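Long-range contacts in NYN domain-containing protein (Vibrio parahaemolyticus, PDB 2QIP), which is of unknown function but belongs to the NYN family of the PIN clan and is probably an RNA nuclease: residues K9-I14 / E45-A51; A51-A57 / G74-K80; D95-T99 / D118-L124; A102-A106 / L124-I128; A106-V112 / Y132-T137. All coordinates share one frame; numbering follows the deposited sequence. Where two conformers were deposited one is given.

All five contacts lie in one alpha/beta domain built on a parallel sheet. Contacts 1, 2 and 5 pair strands of that sheet. Contacts 1 and 2 share strand 46-55 and Ala51, and their centres are about 17 Å apart. Contact 5 lies on the other flank of strand 10-17, its centre about 10 Å from that of contact 1. Contacts 3 and 4 both join helices 95-105 and 122-132, share Leu124, and have centres about 9 Å apart. Contacts 1 and 2 close in turn along the chain. The segments of contacts 3, 4 and 5 alternate, so these three interleave. Contacts 3 and 4 touch the second subunit, and contact 2 reaches it through Lys80.

Contact 1. Residues K9-I14 / E45-A51; sequences KEKIAI and EKEVVSA
The carboxylate of Glu10 is met from above its plane by Lys46. Lys46 NZ lies 2.8 Å from Glu10 OE1, 38° out of that plane, and forms a salt bridge. The other oxygen, Glu10 OE2, pairs with Arg111. The Glu47 carboxylate has the methylene chain of Lys11 beside it. Lys11 CE comes within 3.4 Å of Glu47 OE1, and the two side chains run side by side in the same direction. Their charged ends do not meet: Lys11 NZ is 4.7 Å from Glu47 OE1.

Lys46 reaches Glu10 because its chain bends at the second torsion (chi2 -62°), which brings CD against Glu10 CB. Ile12 crosses the stem of Lys46 at about a right angle, with Ile12 CD1 3.8 Å from Lys46 CB. The same methyl touches Val48.

Strands 10-14 and 46-48 are parallel neighbours in the sheet. Ile12 N bonds to Glu47 O at 2.9 Å, nearly along the C=O axis. The register then slips by one residue at a beta bulge. Val49 N donates to Ile12 O at 2.9 Å, and Val49 CG2 packs on Lys11 CB. Pairing resumes with Ile14 N and Ser50 O.

A water joins Glu10 N to Glu45 O at one end, and another joins Ile14 O to Ser50 OG at the other. At the bulge, Ser50 N is buried with no partner in the model. Charged groups gather near the start of the strands, and small apolar contacts, such as Ile14 on Ala51, lie further along. With a positive group at each oxygen, the Glu10 carboxylate is probably stabilised in its charged form.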
# COMPACT_ATOMS: atom_id res chain seq x y z
N LYS A 9 16.89 20.37 15.45
CA LYS A 9 16.89 20.35 13.97
C LYS A 9 15.60 19.65 13.53
O LYS A 9 15.09 18.81 14.26
CB LYS A 9 18.07 19.54 13.44
CG LYS A 9 19.47 20.01 13.84
CD LYS A 9 20.45 19.47 12.84
CE LYS A 9 21.60 18.74 13.49
NZ LYS A 9 21.93 17.51 12.74
N GLU A 10 15.11 19.98 12.33
CA GLU A 10 13.94 19.27 11.79
C GLU A 10 14.24 17.78 11.73
O GLU A 10 15.27 17.37 11.18
CB GLU A 10 13.57 19.78 10.39
CG GLU A 10 12.26 19.21 9.88
CD GLU A 10 11.94 19.58 8.44
OE1 GLU A 10 12.86 19.65 7.61
OE2 GLU A 10 10.74 19.79 8.12
N LYS A 11 13.35 16.97 12.30
CA LYS A 11 13.50 15.52 12.26
C LYS A 11 12.86 14.99 10.98
O LYS A 11 11.72 15.33 10.68
CB LYS A 11 12.79 14.91 13.47
CG LYS A 11 13.58 15.04 14.79
CD LYS A 11 12.77 14.45 15.97
CE LYS A 11 13.62 14.41 17.23
NZ LYS A 11 12.87 13.85 18.40
N ILE A 12 13.59 14.15 10.24
CA ILE A 12 13.10 13.62 8.98
C ILE A 12 13.17 12.10 8.93
O ILE A 12 14.01 11.46 9.58
CB ILE A 12 13.84 14.20 7.76
CG1 ILE A 12 15.30 13.76 7.71
CG2 ILE A 12 13.69 15.73 7.74
CD1 ILE A 12 16.03 14.18 6.43
N ALA A 13 12.25 11.53 8.16
CA ALA A 13 12.33 10.13 7.74
C ALA A 13 12.40 10.12 6.24
O ALA A 13 11.63 10.85 5.61
CB ALA A 13 11.11 9.36 8.19
N ILE A 14 13.27 9.29 5.68
CA ILE A 14 13.37 9.18 4.22
C ILE A 14 12.93 7.77 3.82
O ILE A 14 13.36 6.80 4.45
CB ILE A 14 14.82 9.43 3.74
CG1 ILE A 14 15.32 10.82 4.15
CG2 ILE A 14 14.89 9.26 2.20
CD1 ILE A 14 16.80 11.03 3.95
N GLU A 45 21.31 19.97 7.64
CA GLU A 45 20.70 20.59 8.83
C GLU A 45 19.51 19.80 9.38
O GLU A 45 18.66 20.36 10.08
CB GLU A 45 20.28 22.04 8.56
CG GLU A 45 21.41 22.93 8.05
CD GLU A 45 20.99 24.36 7.72
OE1 GLU A 45 19.80 24.62 7.44
OE2 GLU A 45 21.88 25.23 7.71
N LYS A 46 19.44 18.51 9.06
CA LYS A 46 18.32 17.68 9.51
C LYS A 46 18.80 16.61 10.45
O LYS A 46 19.95 16.17 10.36
CB LYS A 46 17.61 17.04 8.30
CG LYS A 46 17.21 18.01 7.22
CD LYS A 46 16.19 19.04 7.74
CE LYS A 46 16.03 20.18 6.74
NZ LYS A 46 15.15 21.24 7.30
N GLU A 47 17.90 16.20 11.36
CA GLU A 47 18.13 15.00 12.16
C GLU A 47 17.47 13.83 11.45
O GLU A 47 16.24 13.78 11.30
CB GLU A 47 17.57 15.16 13.57
CG GLU A 47 17.76 13.88 14.40
CD GLU A 47 17.17 13.95 15.79
OE1 GLU A 47 16.81 15.05 16.24
OE2 GLU A 47 17.08 12.88 16.43
N VAL A 48 18.28 12.88 11.00
CA VAL A 48 17.76 11.76 10.24
C VAL A 48 17.34 10.69 11.24
O VAL A 48 18.17 10.00 11.83
CB VAL A 48 18.79 11.20 9.24
CG1 VAL A 48 18.18 10.05 8.47
CG2 VAL A 48 19.26 12.31 8.32
N VAL A 49 16.03 10.59 11.46
CA VAL A 49 15.50 9.60 12.40
C VAL A 49 15.48 8.22 11.76
O VAL A 49 15.70 7.22 12.43
CB VAL A 49 14.11 10.03 12.89
CG1 VAL A 49 13.44 8.93 13.72
CG2 VAL A 49 14.20 11.35 13.67
N SER A 50 15.21 8.18 10.47
CA SER A 50 15.08 6.92 9.75
C SER A 50 15.36 7.19 8.28
O SER A 50 14.95 8.24 7.76
CB SER A 50 13.66 6.37 9.91
OG SER A 50 13.47 5.16 9.20
N ALA A 51 16.03 6.25 7.63
CA ALA A 51 16.26 6.36 6.19
C ALA A 51 16.30 4.96 5.62
O ALA A 51 17.20 4.16 5.92
CB ALA A 51 17.55 7.12 5.89
O HOH W 1 16.49 21.81 10.26
O HOH W 2 12.23 5.91 6.95

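Contact 2. Residues A51-A57 / G74-K80; sequences AKAYAIA and GFEVMLK
The first torsion of Met78 (chi1 -53°) puts CG over the Tyr54 ring, and the bend at the second (chi2 -67°) turns SE toward Lys52. Met78 is modelled as selenomethionine. Its CG lies 3.8 Å from the plane of the Tyr54 ring, over one face but off the centre, in a CH-pi contact. Met78 CB touches the same ring at CD1, 3.7 Å away. Met78 SE rests 3.9 Å from Lys52 CD.

Lys52 is extended and runs beside Glu76 in the same direction. Lys52 CE is 3.4 Å from Glu76 OE1, but Lys52 NZ is 4.2 Å from that oxygen, too far for a salt bridge. On the face that carries Ala53, Ala55, Val77 and Leu79 the contacts are apolar. Ala53 CB meets Phe75 CB at 4.0 Å, and Ala55 CB meets Leu79 CD2 at 4.1 Å.

Five backbone hydrogen bonds hold the parallel pair. The first runs from Glu76 N to Ala51 O and the last from Lys80 N to Ala55 O. Past the last one, a water bridges Ala57 N and Lys80 O.

The two strands belong to the beta-alpha-beta unit of strand 46-55, helix 61-73 and strand 76-79, with the helix as the connection. Gly74, just past the helix, has a positive phi. Tyr54 OH bonds to Asp101, and Lys80 forms a salt bridge with Asp120 of the second subunit. Strand 76-79 is outermost within this chain. Helix 61-73 covers Val77 and Leu79, while helix 35-42 and strand 10-17 pack against Phe75.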
# COMPACT_ATOMS: atom_id res chain seq x y z
N ALA A 51 16.03 6.25 7.63
CA ALA A 51 16.26 6.36 6.19
C ALA A 51 16.30 4.96 5.62
O ALA A 51 17.20 4.16 5.92
CB ALA A 51 17.55 7.12 5.89
N LYS A 52 15.31 4.67 4.79
CA LYS A 52 15.15 3.33 4.23
C LYS A 52 15.02 3.38 2.73
O LYS A 52 14.33 4.25 2.18
CB LYS A 52 13.95 2.63 4.88
CG LYS A 52 14.24 2.18 6.29
CD LYS A 52 13.08 1.51 6.98
CE LYS A 52 13.54 1.08 8.38
NZ LYS A 52 12.45 0.50 9.23
N ALA A 53 15.69 2.44 2.06
CA ALA A 53 15.67 2.30 0.61
C ALA A 53 15.03 0.96 0.31
O ALA A 53 15.56 -0.08 0.71
CB ALA A 53 17.09 2.38 0.02
N TYR A 54 13.89 0.99 -0.38
CA TYR A 54 13.08 -0.21 -0.60
C TYR A 54 13.42 -0.77 -1.97
O TYR A 54 13.08 -0.18 -3.02
CB TYR A 54 11.59 0.18 -0.51
CG TYR A 54 11.24 0.62 0.89
CD1 TYR A 54 10.71 -0.28 1.80
CD2 TYR A 54 11.48 1.93 1.32
CE1 TYR A 54 10.41 0.09 3.10
CE2 TYR A 54 11.20 2.32 2.64
CZ TYR A 54 10.64 1.39 3.52
OH TYR A 54 10.36 1.75 4.84
N ALA A 55 14.10 -1.91 -1.97
CA ALA A 55 14.70 -2.47 -3.19
C ALA A 55 14.32 -3.93 -3.35
O ALA A 55 13.62 -4.52 -2.51
CB ALA A 55 16.23 -2.32 -3.10
N ILE A 56 14.81 -4.53 -4.44
CA ILE A 56 14.53 -5.93 -4.75
C ILE A 56 15.79 -6.75 -4.52
O ILE A 56 16.87 -6.39 -4.98
CB ILE A 56 14.04 -6.08 -6.22
CG1 ILE A 56 12.81 -5.18 -6.46
CG2 ILE A 56 13.73 -7.55 -6.57
CD1 ILE A 56 11.59 -5.48 -5.55
N ALA A 57 15.65 -7.85 -3.78
CA ALA A 57 16.78 -8.75 -3.54
C ALA A 57 17.33 -9.34 -4.82
O ALA A 57 16.58 -9.60 -5.76
CB ALA A 57 16.38 -9.84 -2.60
N GLY A 74 24.05 5.65 3.87
CA GLY A 74 23.35 5.81 5.13
C GLY A 74 21.99 5.14 5.22
O GLY A 74 21.35 5.18 6.26
N PHE A 75 21.55 4.52 4.12
CA PHE A 75 20.23 3.86 4.13
C PHE A 75 20.25 2.49 4.81
O PHE A 75 21.21 1.72 4.65
CB PHE A 75 19.73 3.65 2.70
CG PHE A 75 19.45 4.93 1.98
CD1 PHE A 75 18.26 5.61 2.19
CD2 PHE A 75 20.38 5.45 1.08
CE1 PHE A 75 17.99 6.80 1.52
CE2 PHE A 75 20.11 6.64 0.39
CZ PHE A 75 18.91 7.32 0.63
N GLU A 76 19.16 2.15 5.51
CA GLU A 76 18.86 0.73 5.75
C GLU A 76 18.20 0.24 4.46
O GLU A 76 17.21 0.82 4.00
CB GLU A 76 17.92 0.52 6.94
CG GLU A 76 17.57 -0.96 7.08
CD GLU A 76 16.77 -1.36 8.32
OE1 GLU A 76 16.48 -0.50 9.18
OE2 GLU A 76 16.43 -2.57 8.42
N VAL A 77 18.77 -0.79 3.83
CA VAL A 77 18.22 -1.33 2.61
C VAL A 77 17.20 -2.39 2.96
O VAL A 77 17.51 -3.37 3.65
CB VAL A 77 19.32 -1.86 1.67
CG1 VAL A 77 18.72 -2.64 0.52
CG2 VAL A 77 20.20 -0.69 1.15
N MSE A 78 15.96 -2.16 2.50
CA MSE A 78 14.85 -3.06 2.76
C MSE A 78 14.62 -3.87 1.50
O MSE A 78 14.15 -3.35 0.50
CB MSE A 78 13.58 -2.26 3.10
CG MSE A 78 13.78 -1.24 4.22
SE MSE A 78 14.13 -2.09 5.92
CE MSE A 78 12.35 -2.85 6.14
N LEU A 79 14.97 -5.16 1.53
CA LEU A 79 14.78 -6.02 0.36
C LEU A 79 13.41 -6.68 0.43
O LEU A 79 12.99 -7.15 1.50
CB LEU A 79 15.88 -7.08 0.30
CG LEU A 79 17.28 -6.48 0.22
CD1 LEU A 79 18.44 -7.55 0.32
CD2 LEU A 79 17.44 -5.63 -1.06
N LYS A 80 12.70 -6.71 -0.69
CA LYS A 80 11.34 -7.21 -0.67
C LYS A 80 11.31 -8.71 -0.34
O LYS A 80 12.05 -9.49 -0.95
CB LYS A 80 10.63 -6.94 -2.00
CG LYS A 80 9.14 -7.19 -1.87
CD LYS A 80 8.37 -6.76 -3.07
CE LYS A 80 6.88 -6.92 -2.80
NZ LYS A 80 6.11 -6.73 -4.04
O HOH W 3 13.09 -8.80 -3.29

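Contact 3. Residues D95-T99 / D118-L124; sequences DVGIT and DGDFSLL
Asp95 meets Phe121 and Asp118 where the start of helix 95-105 faces the turn leading into helix 122-132. This turn follows a strand of the parallel sheet in the PIN-like fold. A cluster of acidic residues such as Asp95, Asp118 and Asp120 is consistent with the metal-dependent nuclease site of PIN relatives, though no metal is modelled here.

The CB of Asp95 lies 4.1 Å from the Phe121 ring atom CZ. Its carboxylate plane is turned 49° from the ring. Asp95 OD1 comes closer, 3.3 Å from Phe121 CZ. Asp95 OD2 faces another carboxylate: it is 2.9 Å from Asp118 OD2, and the two side chains come from opposite directions. These two oxygens are both acceptors, and no hydrogen bond joins them. A water lies among the three carboxylates. It donates to Asp95 OD2 at 2.7 Å and to Asp120 OD2, whose partner oxygen OD1 is held by Lys80 of the second subunit. The same water is 2.8 Å from Asp118 OD2.

Asp118 is set by its own turn. Its OD1 accepts from Asp120 N, an Asx turn, and the donor comes from above the carboxylate plane.

Phe121 also meets Ile98. Ile98 CG2 packs 3.7 Å from Phe121 CE1, and the two side chains cross at about a right angle. Both also touch Asp17 and Leu114 of the sheet. Leu124 packs against the backbone of Thr99.

Thr99 OG1 lies at the edge of the Phe121 ring, in its plane. Its first torsion (chi1 -61°) swings OG1 back along the helix. It bonds to Asp95 O at 2.7 Å, from the opposite face of that carbonyl to Thr99 N.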
# COMPACT_ATOMS: atom_id res chain seq x y z
N ASP A 95 4.54 -0.75 -2.63
CA ASP A 95 3.58 0.21 -2.10
C ASP A 95 3.03 -0.16 -0.73
O ASP A 95 2.86 0.71 0.13
CB ASP A 95 2.43 0.49 -3.08
CG ASP A 95 2.90 1.20 -4.35
OD1 ASP A 95 4.12 1.34 -4.58
OD2 ASP A 95 2.00 1.62 -5.13
N VAL A 96 2.68 -1.43 -0.53
CA VAL A 96 2.15 -1.84 0.77
C VAL A 96 3.20 -1.59 1.87
O VAL A 96 2.90 -0.99 2.90
CB VAL A 96 1.64 -3.32 0.80
CG1 VAL A 96 1.33 -3.75 2.24
CG2 VAL A 96 0.39 -3.47 -0.11
N GLY A 97 4.44 -2.02 1.65
CA GLY A 97 5.43 -1.91 2.71
C GLY A 97 5.85 -0.47 3.00
O GLY A 97 6.08 -0.10 4.16
N ILE A 98 5.95 0.35 1.96
CA ILE A 98 6.25 1.77 2.13
C ILE A 98 5.11 2.47 2.90
O ILE A 98 5.38 3.28 3.81
CB ILE A 98 6.54 2.44 0.76
CG1 ILE A 98 7.92 1.96 0.25
CG2 ILE A 98 6.53 3.99 0.86
CD1 ILE A 98 8.25 2.39 -1.20
N THR A 99 3.87 2.13 2.56
CA THR A 99 2.72 2.69 3.26
C THR A 99 2.77 2.33 4.74
O THR A 99 2.59 3.21 5.60
CB THR A 99 1.41 2.24 2.60
OG1 THR A 99 1.40 2.72 1.25
CG2 THR A 99 0.18 2.80 3.32
N ASP A 118 5.05 7.74 -7.89
CA ASP A 118 3.82 6.93 -7.98
C ASP A 118 2.63 7.63 -7.31
O ASP A 118 2.61 7.82 -6.08
CB ASP A 118 4.12 5.57 -7.34
CG ASP A 118 2.96 4.57 -7.43
OD1 ASP A 118 1.80 4.96 -7.71
OD2 ASP A 118 3.23 3.36 -7.16
N GLY A 119 1.66 8.04 -8.12
CA GLY A 119 0.52 8.77 -7.61
C GLY A 119 -0.32 8.03 -6.59
O GLY A 119 -1.08 8.66 -5.86
N ASP A 120 -0.22 6.70 -6.54
CA ASP A 120 -0.99 6.00 -5.50
C ASP A 120 -0.57 6.42 -4.10
O ASP A 120 -1.33 6.28 -3.14
CB ASP A 120 -0.92 4.49 -5.66
CG ASP A 120 -1.91 3.97 -6.69
OD1 ASP A 120 -2.95 4.64 -6.88
OD2 ASP A 120 -1.64 2.92 -7.31
N PHE A 121 0.65 6.94 -3.98
CA PHE A 121 1.09 7.42 -2.66
C PHE A 121 0.39 8.72 -2.22
O PHE A 121 0.54 9.15 -1.07
CB PHE A 121 2.61 7.57 -2.60
CG PHE A 121 3.35 6.27 -2.57
CD1 PHE A 121 3.07 5.31 -1.61
CD2 PHE A 121 4.36 6.01 -3.50
CE1 PHE A 121 3.79 4.08 -1.59
CE2 PHE A 121 5.06 4.81 -3.46
CZ PHE A 121 4.79 3.84 -2.52
N SER A 122 -0.42 9.32 -3.11
CA SER A 122 -1.18 10.50 -2.71
C SER A 122 -2.03 10.21 -1.48
O SER A 122 -2.16 11.08 -0.60
CB SER A 122 -2.11 10.97 -3.84
OG SER A 122 -1.32 11.29 -4.97
N LEU A 123 -2.61 9.01 -1.41
CA LEU A 123 -3.45 8.69 -0.25
C LEU A 123 -2.62 8.62 1.03
O LEU A 123 -3.11 8.97 2.12
CB LEU A 123 -4.22 7.39 -0.44
CG LEU A 123 -5.51 7.48 -1.27
CD1 LEU A 123 -5.24 7.81 -2.73
CD2 LEU A 123 -6.30 6.19 -1.15
N LEU A 124 -1.38 8.19 0.88
CA LEU A 124 -0.47 8.10 2.03
C LEU A 124 -0.06 9.49 2.50
O LEU A 124 -0.06 9.77 3.72
CB LEU A 124 0.76 7.26 1.66
CG LEU A 124 1.95 7.33 2.63
CD1 LEU A 124 1.59 6.81 4.03
CD2 LEU A 124 3.13 6.58 2.01
O HOH W 4 0.87 1.91 -7.51

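Contact 4. Residues A102-A106 / L124-I128; sequences AIEIA and LVERI. With EDO (1,2-ethanediol), chain D; EDO (1,2-ethanediol), chain E.
The Ile103 side chain runs antiparallel to those of Leu124 and Ile128 and passes alongside each. Its CG1 is 3.8 Å from Leu124 CD1. A bend at the second torsion of Ile103 (chi2 -65°) carries CD1 across to Ile128, where it is 4.0 Å from CG1. The same methyl lies near the stem of Arg127.

Ala102 CB is 3.7 Å from Leu124 CD2 and almost as near to CD1, so it faces the fork of the leucine. Further along, Ala106 CB meets the other branch of Ile128, with 4.2 Å to CG2. No hydrogen bond crosses between the two segments.

Polar side chains point elsewhere. Arg127 leads away to salt bridges with Glu104 and Asp101 of the second subunit. Two ethanediol molecules, probably from the crystallisation liquor, bond to Glu104 (weakly) and Glu126.

The contact packs helix 95-105 against helix 122-132. Both helices also rest on the sheet: Ala102 packs on Leu15 of strand 10-17, and Ile128 on Val136 of strand 135-140. Leu100 of the second subunit packs on Ile103 and Arg127.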
# COMPACT_ATOMS: atom_id res chain seq x y z
N ALA A 102 5.78 4.27 6.44
CA ALA A 102 5.66 5.72 6.46
C ALA A 102 4.68 6.14 7.55
O ALA A 102 4.93 7.09 8.29
CB ALA A 102 5.20 6.23 5.11
N ILE A 103 3.55 5.43 7.66
CA ILE A 103 2.62 5.75 8.77
C ILE A 103 3.22 5.47 10.13
O ILE A 103 3.03 6.25 11.08
CB ILE A 103 1.32 4.97 8.63
CG1 ILE A 103 0.51 5.58 7.51
CG2 ILE A 103 0.51 4.95 9.96
CD1 ILE A 103 0.02 7.06 7.76
N GLU A 104 3.96 4.36 10.25
CA GLU A 104 4.62 4.06 11.52
C GLU A 104 5.62 5.13 11.95
O GLU A 104 5.74 5.43 13.15
CB GLU A 104 5.28 2.68 11.47
CG GLU A 104 4.32 1.56 11.78
CD GLU A 104 5.01 0.21 11.73
OE1 GLU A 104 4.40 -0.73 11.19
OE2 GLU A 104 6.17 0.12 12.17
N ILE A 105 6.37 5.70 11.01
CA ILE A 105 7.42 6.64 11.38
C ILE A 105 6.89 8.07 11.53
O ILE A 105 7.52 8.88 12.20
CB ILE A 105 8.63 6.55 10.39
CG1 ILE A 105 9.90 7.13 11.02
CG2 ILE A 105 8.31 7.26 9.06
CD1 ILE A 105 10.46 6.33 12.15
N ALA A 106 5.75 8.37 10.91
CA ALA A 106 5.21 9.74 10.95
C ALA A 106 5.18 10.39 12.36
O ALA A 106 5.56 11.54 12.51
CB ALA A 106 3.83 9.80 10.31
N LEU A 124 -1.38 8.19 0.88
CA LEU A 124 -0.47 8.10 2.03
C LEU A 124 -0.06 9.49 2.50
O LEU A 124 -0.06 9.77 3.72
CB LEU A 124 0.76 7.26 1.66
CG LEU A 124 1.95 7.33 2.63
CD1 LEU A 124 1.59 6.81 4.03
CD2 LEU A 124 3.13 6.58 2.01
N VAL A 125 0.27 10.37 1.55
CA VAL A 125 0.62 11.74 1.91
C VAL A 125 -0.55 12.39 2.67
O VAL A 125 -0.35 12.98 3.75
CB VAL A 125 0.98 12.54 0.64
CG1 VAL A 125 1.08 14.03 0.93
CG2 VAL A 125 2.27 11.96 0.00
N GLU A 126 -1.75 12.27 2.12
CA GLU A 126 -2.94 12.84 2.75
C GLU A 126 -3.11 12.29 4.17
O GLU A 126 -3.43 13.03 5.09
CB GLU A 126 -4.18 12.54 1.90
CG GLU A 126 -5.51 12.94 2.53
CD GLU A 126 -6.68 12.50 1.67
OE1 GLU A 126 -6.92 11.28 1.53
OE2 GLU A 126 -7.34 13.39 1.10
N ARG A 127 -2.92 10.98 4.35
CA ARG A 127 -3.17 10.38 5.67
C ARG A 127 -2.14 10.84 6.69
O ARG A 127 -2.46 11.05 7.86
CB ARG A 127 -3.17 8.85 5.57
CG ARG A 127 -3.91 8.18 6.72
CD ARG A 127 -5.42 8.43 6.72
NE ARG A 127 -6.06 8.04 5.46
CZ ARG A 127 -6.69 6.88 5.26
NH1 ARG A 127 -6.76 5.97 6.21
NH2 ARG A 127 -7.20 6.59 4.06
N ILE A 128 -0.88 11.00 6.27
CA ILE A 128 0.14 11.54 7.18
C ILE A 128 -0.25 12.96 7.63
O ILE A 128 -0.15 13.31 8.81
CB ILE A 128 1.51 11.58 6.48
CG1 ILE A 128 2.04 10.15 6.30
CG2 ILE A 128 2.50 12.42 7.30
CD1 ILE A 128 3.22 10.06 5.32
C1 EDO D . 6.44 -2.68 13.08
O1 EDO D . 7.51 -2.36 12.19
C2 EDO D . 6.79 -3.79 14.04
O2 EDO D . 6.09 -4.98 13.64
C1 EDO E . -5.59 11.79 -1.98
O1 EDO E . -6.82 11.25 -1.47
C2 EDO E . -5.82 12.08 -3.46
O2 EDO E . -6.81 13.10 -3.56

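Contact 5. Residues A106-V112 / Y132-T137; sequences APDVDRV and YNKKVT. With EDO (1,2-ethanediol), chain C.
Lys134 NZ is the hub of this contact and meets three carbonyls of the facing turn. It bonds to Val109 O at 2.8 Å and to Ala106 O at 3.0 Å, and weakly to Pro107 O. An ethanediol, probably from the crystallisation liquor, links the same nitrogen to Asp110 OD1. Lys134 reaches this spot by bends at chi2 (-50°) and chi4 (71°), which lay its chain along Val109 O.

Tyr132 packs on Ala106 and Pro107 of the same turn. Pro107 CD sits over one face of the Tyr132 ring, 3.7 Å from its plane and nearer the margin than the middle, in a CH-pi contact. Ala106 CB comes in off-centre.

The Arg111 guanidinium is the second flat group. Lys135 CB lies 3.5 Å above its plane, over the centre. Arg111 NH1 bonds to Thr137 OG1 at 2.8 Å, with the hydroxyl 26° out of the plane.

Around these groups the strands are paired by backbone hydrogen bonds. Lys135 N donates to Asp110 O, Val112 N to Lys135 O, and Thr137 N to Val112 O at 2.9 Å. Val109 N also bonds to Ala106 O, which shapes the 3-10 turn.

The strands belong to the beta-alpha-beta unit of strand 111-115, helix 122-132 and strand 135-140. Strand 10-17 lies beyond Arg111, and Asp110 OD2 accepts from Lys11 N there. Strand 155-158 borders Thr137, and helix 122-132 packs on Val136.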
# COMPACT_ATOMS: atom_id res chain seq x y z
N ALA A 106 5.75 8.37 10.91
CA ALA A 106 5.21 9.74 10.95
C ALA A 106 5.18 10.39 12.36
O ALA A 106 5.56 11.54 12.51
CB ALA A 106 3.83 9.80 10.31
N PRO A 107 4.68 9.67 13.39
CA PRO A 107 4.65 10.35 14.71
C PRO A 107 6.02 10.74 15.26
O PRO A 107 6.10 11.60 16.13
CB PRO A 107 3.97 9.32 15.63
CG PRO A 107 4.08 7.99 14.91
CD PRO A 107 4.05 8.33 13.45
N ASP A 108 7.08 10.12 14.74
CA ASP A 108 8.42 10.33 15.27
C ASP A 108 9.21 11.40 14.54
O ASP A 108 10.33 11.72 14.93
CB ASP A 108 9.23 9.04 15.25
CG ASP A 108 8.61 7.97 16.10
OD1 ASP A 108 8.30 8.27 17.27
OD2 ASP A 108 8.41 6.84 15.61
N VAL A 109 8.64 11.96 13.47
CA VAL A 109 9.38 12.93 12.64
C VAL A 109 8.54 14.17 12.36
O VAL A 109 7.31 14.14 12.46
CB VAL A 109 9.90 12.32 11.31
CG1 VAL A 109 10.89 11.21 11.61
CG2 VAL A 109 8.76 11.78 10.45
N ASP A 110 9.23 15.26 12.01
CA ASP A 110 8.54 16.47 11.57
C ASP A 110 8.16 16.41 10.10
O ASP A 110 7.22 17.07 9.68
CB ASP A 110 9.42 17.70 11.79
CG ASP A 110 9.80 17.89 13.25
OD1 ASP A 110 8.89 17.91 14.09
OD2 ASP A 110 11.01 17.96 13.57
N ARG A 111 8.91 15.65 9.33
CA ARG A 111 8.71 15.61 7.89
C ARG A 111 9.10 14.24 7.37
O ARG A 111 10.13 13.67 7.76
CB ARG A 111 9.59 16.67 7.21
CG ARG A 111 9.43 16.74 5.68
CD ARG A 111 10.35 17.75 5.07
NE ARG A 111 10.00 19.09 5.52
CZ ARG A 111 9.13 19.91 4.91
NH1 ARG A 111 8.52 19.57 3.78
NH2 ARG A 111 8.87 21.11 5.46
N VAL A 112 8.22 13.70 6.52
CA VAL A 112 8.50 12.46 5.78
C VAL A 112 8.94 12.86 4.37
O VAL A 112 8.24 13.66 3.70
CB VAL A 112 7.24 11.55 5.71
CG1 VAL A 112 7.50 10.32 4.84
CG2 VAL A 112 6.81 11.13 7.12
N TYR A 132 -1.35 12.87 11.50
CA TYR A 132 -0.16 13.27 12.27
C TYR A 132 0.24 14.73 12.07
O TYR A 132 1.16 15.22 12.72
CB TYR A 132 1.03 12.34 11.95
CG TYR A 132 0.68 10.91 12.25
CD1 TYR A 132 0.76 10.43 13.56
CD2 TYR A 132 0.19 10.07 11.26
CE1 TYR A 132 0.37 9.12 13.86
CE2 TYR A 132 -0.21 8.77 11.55
CZ TYR A 132 -0.10 8.30 12.84
OH TYR A 132 -0.48 7.00 13.12
N ASN A 133 -0.44 15.40 11.14
CA ASN A 133 -0.13 16.79 10.79
C ASN A 133 1.37 17.04 10.63
O ASN A 133 1.88 18.08 11.07
CB ASN A 133 -0.76 17.78 11.76
CG ASN A 133 -0.79 19.19 11.21
OD1 ASN A 133 -0.83 19.41 9.99
ND2 ASN A 133 -0.80 20.16 12.12
N LYS A 134 2.05 16.10 9.97
CA LYS A 134 3.46 16.29 9.64
C LYS A 134 3.59 16.75 8.19
O LYS A 134 2.63 16.66 7.41
CB LYS A 134 4.26 15.00 9.92
CG LYS A 134 4.10 14.45 11.35
CD LYS A 134 4.31 15.47 12.47
CE LYS A 134 4.09 14.86 13.87
NZ LYS A 134 5.17 13.92 14.27
N LYS A 135 4.77 17.28 7.85
CA LYS A 135 5.03 17.72 6.48
C LYS A 135 5.47 16.54 5.64
O LYS A 135 6.06 15.58 6.16
CB LYS A 135 6.15 18.77 6.45
CG LYS A 135 5.85 20.03 7.25
CD LYS A 135 4.87 20.92 6.55
CE LYS A 135 4.66 22.22 7.34
NZ LYS A 135 3.64 23.05 6.66
N VAL A 136 5.20 16.62 4.34
CA VAL A 136 5.67 15.62 3.40
C VAL A 136 6.31 16.31 2.22
O VAL A 136 5.70 17.21 1.58
CB VAL A 136 4.52 14.69 2.92
CG1 VAL A 136 5.06 13.60 1.99
CG2 VAL A 136 3.80 14.06 4.15
N THR A 137 7.56 15.92 1.94
CA THR A 137 8.23 16.31 0.69
C THR A 137 8.29 15.09 -0.22
O THR A 137 8.64 14.00 0.23
CB THR A 137 9.67 16.80 0.95
OG1 THR A 137 9.63 17.96 1.79
CG2 THR A 137 10.43 17.10 -0.36
C1 EDO C . 8.43 15.00 15.85
O1 EDO C . 7.39 15.69 15.15
C2 EDO C . 8.47 15.50 17.29
O2 EDO C . 9.29 14.57 18.00